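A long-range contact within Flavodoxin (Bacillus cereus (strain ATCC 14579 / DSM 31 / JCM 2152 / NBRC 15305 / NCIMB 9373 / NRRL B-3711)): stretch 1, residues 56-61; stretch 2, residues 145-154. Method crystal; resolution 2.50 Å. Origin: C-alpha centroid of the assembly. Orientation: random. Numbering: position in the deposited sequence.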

# COMPACT_ATOMS: atom_id res chain seq x y z
N TYR A 56 -13.42 6.57 -0.69
CA TYR A 56 -13.08 5.55 -1.66
C TYR A 56 -13.78 4.23 -1.36
O TYR A 56 -14.20 3.97 -0.23
CB TYR A 56 -11.57 5.33 -1.70
CG TYR A 56 -10.79 6.55 -2.13
CD1 TYR A 56 -10.57 6.81 -3.48
CD2 TYR A 56 -10.27 7.44 -1.20
CE1 TYR A 56 -9.85 7.92 -3.88
CE2 TYR A 56 -9.55 8.55 -1.59
CZ TYR A 56 -9.35 8.79 -2.93
OH TYR A 56 -8.64 9.90 -3.33
N ASP A 57 -13.91 3.40 -2.39
CA ASP A 57 -14.37 2.03 -2.22
C ASP A 57 -13.22 1.08 -1.95
O ASP A 57 -13.39 0.10 -1.21
CB ASP A 57 -15.13 1.57 -3.47
CG ASP A 57 -16.14 2.59 -3.95
OD1 ASP A 57 -15.84 3.32 -4.92
OD2 ASP A 57 -17.24 2.68 -3.35
N GLY A 58 -12.05 1.34 -2.52
CA GLY A 58 -10.86 0.56 -2.24
C GLY A 58 -9.71 1.46 -1.87
O GLY A 58 -9.62 2.61 -2.32
N ILE A 59 -8.81 0.93 -1.04
CA ILE A 59 -7.65 1.67 -0.56
C ILE A 59 -6.45 0.74 -0.55
O ILE A 59 -6.50 -0.34 0.04
CB ILE A 59 -7.88 2.26 0.85
CG1 ILE A 59 -9.04 3.26 0.84
CG2 ILE A 59 -6.61 2.90 1.37
CD1 ILE A 59 -9.94 3.16 2.05
N ILE A 60 -5.37 1.16 -1.20
CA ILE A 60 -4.13 0.38 -1.23
C ILE A 60 -3.03 1.24 -0.63
O ILE A 60 -2.65 2.27 -1.20
CB ILE A 60 -3.76 -0.06 -2.66
CG1 ILE A 60 -4.92 -0.83 -3.30
CG2 ILE A 60 -2.51 -0.93 -2.63
CD1 ILE A 60 -4.59 -1.38 -4.67
N LEU A 61 -2.52 0.82 0.52
CA LEU A 61 -1.41 1.51 1.17
C LEU A 61 -0.09 0.89 0.75
O LEU A 61 -0.01 -0.29 0.40
CB LEU A 61 -1.55 1.46 2.70
CG LEU A 61 -2.86 1.98 3.30
CD1 LEU A 61 -2.77 2.00 4.82
CD2 LEU A 61 -3.18 3.37 2.76
N ASN A 145 0.47 -9.17 -11.05
CA ASN A 145 -0.44 -10.16 -10.48
C ASN A 145 -1.16 -9.61 -9.25
O ASN A 145 -2.35 -9.87 -9.05
CB ASN A 145 0.33 -11.43 -10.12
CG ASN A 145 0.93 -12.11 -11.33
OD1 ASN A 145 0.45 -11.95 -12.45
ND2 ASN A 145 2.00 -12.86 -11.11
N PHE A 146 -0.44 -8.84 -8.42
CA PHE A 146 -1.05 -8.29 -7.21
C PHE A 146 -2.18 -7.33 -7.55
O PHE A 146 -3.27 -7.41 -6.97
CB PHE A 146 0.03 -7.58 -6.38
CG PHE A 146 -0.49 -6.97 -5.10
CD1 PHE A 146 -0.62 -7.73 -3.96
CD2 PHE A 146 -0.84 -5.63 -5.06
CE1 PHE A 146 -1.10 -7.17 -2.78
CE2 PHE A 146 -1.32 -5.07 -3.89
CZ PHE A 146 -1.44 -5.84 -2.75
N ALA A 147 -1.94 -6.42 -8.50
CA ALA A 147 -2.95 -5.42 -8.84
C ALA A 147 -4.16 -6.04 -9.52
O ALA A 147 -5.29 -5.57 -9.32
CB ALA A 147 -2.34 -4.33 -9.72
N ILE A 148 -3.96 -7.08 -10.32
CA ILE A 148 -5.07 -7.71 -11.02
C ILE A 148 -5.96 -8.46 -10.03
O ILE A 148 -7.20 -8.40 -10.12
CB ILE A 148 -4.55 -8.63 -12.14
CG1 ILE A 148 -4.06 -7.80 -13.32
CG2 ILE A 148 -5.63 -9.60 -12.59
CD1 ILE A 148 -3.28 -8.60 -14.34
N ALA A 149 -5.36 -9.17 -9.08
CA ALA A 149 -6.15 -9.88 -8.07
C ALA A 149 -6.96 -8.91 -7.23
O ALA A 149 -8.10 -9.21 -6.84
CB ALA A 149 -5.23 -10.72 -7.19
N PHE A 150 -6.40 -7.73 -6.94
CA PHE A 150 -7.16 -6.71 -6.23
C PHE A 150 -8.34 -6.23 -7.07
O PHE A 150 -9.43 -6.01 -6.54
CB PHE A 150 -6.24 -5.53 -5.87
CG PHE A 150 -6.87 -4.53 -4.95
CD1 PHE A 150 -6.90 -4.74 -3.59
CD2 PHE A 150 -7.43 -3.36 -5.46
CE1 PHE A 150 -7.48 -3.81 -2.74
CE2 PHE A 150 -8.00 -2.43 -4.61
CZ PHE A 150 -8.03 -2.66 -3.25
N ALA A 151 -8.13 -6.07 -8.38
CA ALA A 151 -9.22 -5.67 -9.25
C ALA A 151 -10.29 -6.76 -9.35
O ALA A 151 -11.47 -6.45 -9.52
CB ALA A 151 -8.69 -5.33 -10.64
N GLU A 152 -9.89 -8.03 -9.25
CA GLU A 152 -10.86 -9.11 -9.27
C GLU A 152 -11.76 -9.07 -8.04
O GLU A 152 -12.89 -9.57 -8.08
CB GLU A 152 -10.15 -10.46 -9.37
CG GLU A 152 -9.69 -10.81 -10.77
CD GLU A 152 -8.71 -11.97 -10.79
OE1 GLU A 152 -8.11 -12.23 -11.85
OE2 GLU A 152 -8.54 -12.62 -9.74
N LYS A 153 -11.28 -8.49 -6.94
CA LYS A 153 -12.11 -8.29 -5.76
C LYS A 153 -13.15 -7.19 -5.96
O LYS A 153 -14.02 -7.03 -5.10
CB LYS A 153 -11.23 -7.96 -4.55
CG LYS A 153 -10.14 -8.98 -4.27
CD LYS A 153 -10.73 -10.29 -3.78
CE LYS A 153 -9.71 -11.41 -3.88
NZ LYS A 153 -8.40 -11.04 -3.28
N PHE A 154 -13.08 -6.45 -7.06
CA PHE A 154 -14.02 -5.38 -7.34
C PHE A 154 -14.86 -5.69 -8.57
O PHE A 154 -15.40 -4.79 -9.19
CB PHE A 154 -13.28 -4.05 -7.54
CG PHE A 154 -12.75 -3.45 -6.27
CD1 PHE A 154 -11.68 -4.03 -5.61
CD2 PHE A 154 -13.33 -2.32 -5.73
CE1 PHE A 154 -11.19 -3.48 -4.45
CE2 PHE A 154 -12.85 -1.76 -4.56
CZ PHE A 154 -11.78 -2.35 -3.92
OXT PHE A 154 -14.99 -6.85 -8.96

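This is an apolar helix-on-strand contact, in which three phenylalanines from the helix and the chain terminus pack on one strand through van der Waals contacts and a single CH-pi interaction, with no hydrogen bond between the stretches.

The backbones run nearly antiparallel: the N-to-C directions of strand 58-61 and helix 145-152 differ by 158°, and their axes come no closer than 11.1 Å. That spacing is too wide for the main chains to touch, so side chains must fill it. Within the helix, backbone hydrogen bonds such as Phe 150 N to Phe 146 O (3.1 Å) and Ala 151 N to Ala 147 O (3.0 Å) pair main-chain groups with one another. At the chain terminus, Phe 154 N bonds Ala 151 O at 2.9 Å, tying the last residue back to the preceding turn.

The spacing of the aromatic residues explains the pattern. Phe 146, Phe 150 and Phe 154 follow one another at intervals of four, close to one helical turn, and all three CA-to-CB bonds point toward the strand. On the strand, alternation does the corresponding work: Ile 60 points toward the helix, while Ile 59 points away and offers chiefly backbone, Ile 59 N lying 4.3 Å from Phe 150 CZ.

Ile 60 makes the best-defined contact. With chi1 m and chi2 t, it places CD1 over one face of the Phe 150 ring, 3.7 Å from the centroid and 18° off the ring normal. This near-perpendicular approach directs a methyl group at the pi cloud, and the closest atom pair, Ile 60 CD1 to Phe 150 CD2, is 3.6 Å apart. Ile 60 CG2 lies at the edge of the Phe 146 ring, 4.5 Å from Phe 146 CE2, a looser apolar contact. Both phenylalanines have chi1 t.

Gly 58 lets aromatic edges approach the main chain. Gly 58 CA is 3.5 Å from Phe 154 CZ and 4.4 Å from Phe 150 CZ, near the plane of each ring. An ideal CB on Gly 58 would point toward the helix and fall 2.5 Å from Phe 154 CZ, a clash, and 3.4 Å from Phe 150 CZ, which is tight. The absence of a side chain therefore makes room for the Phe 154 ring in its observed position.

At the margin, the Phe 154 edge also meets Asp 57, with Phe 154 CE2 3.9 Å from Asp 57 O and 4.2 Å from Asp 57 CB. The acid's side-chain end leads away, leaving its carboxylate outside this apolar contact. Altogether the two stretches bury 251 Å², summed over both sides.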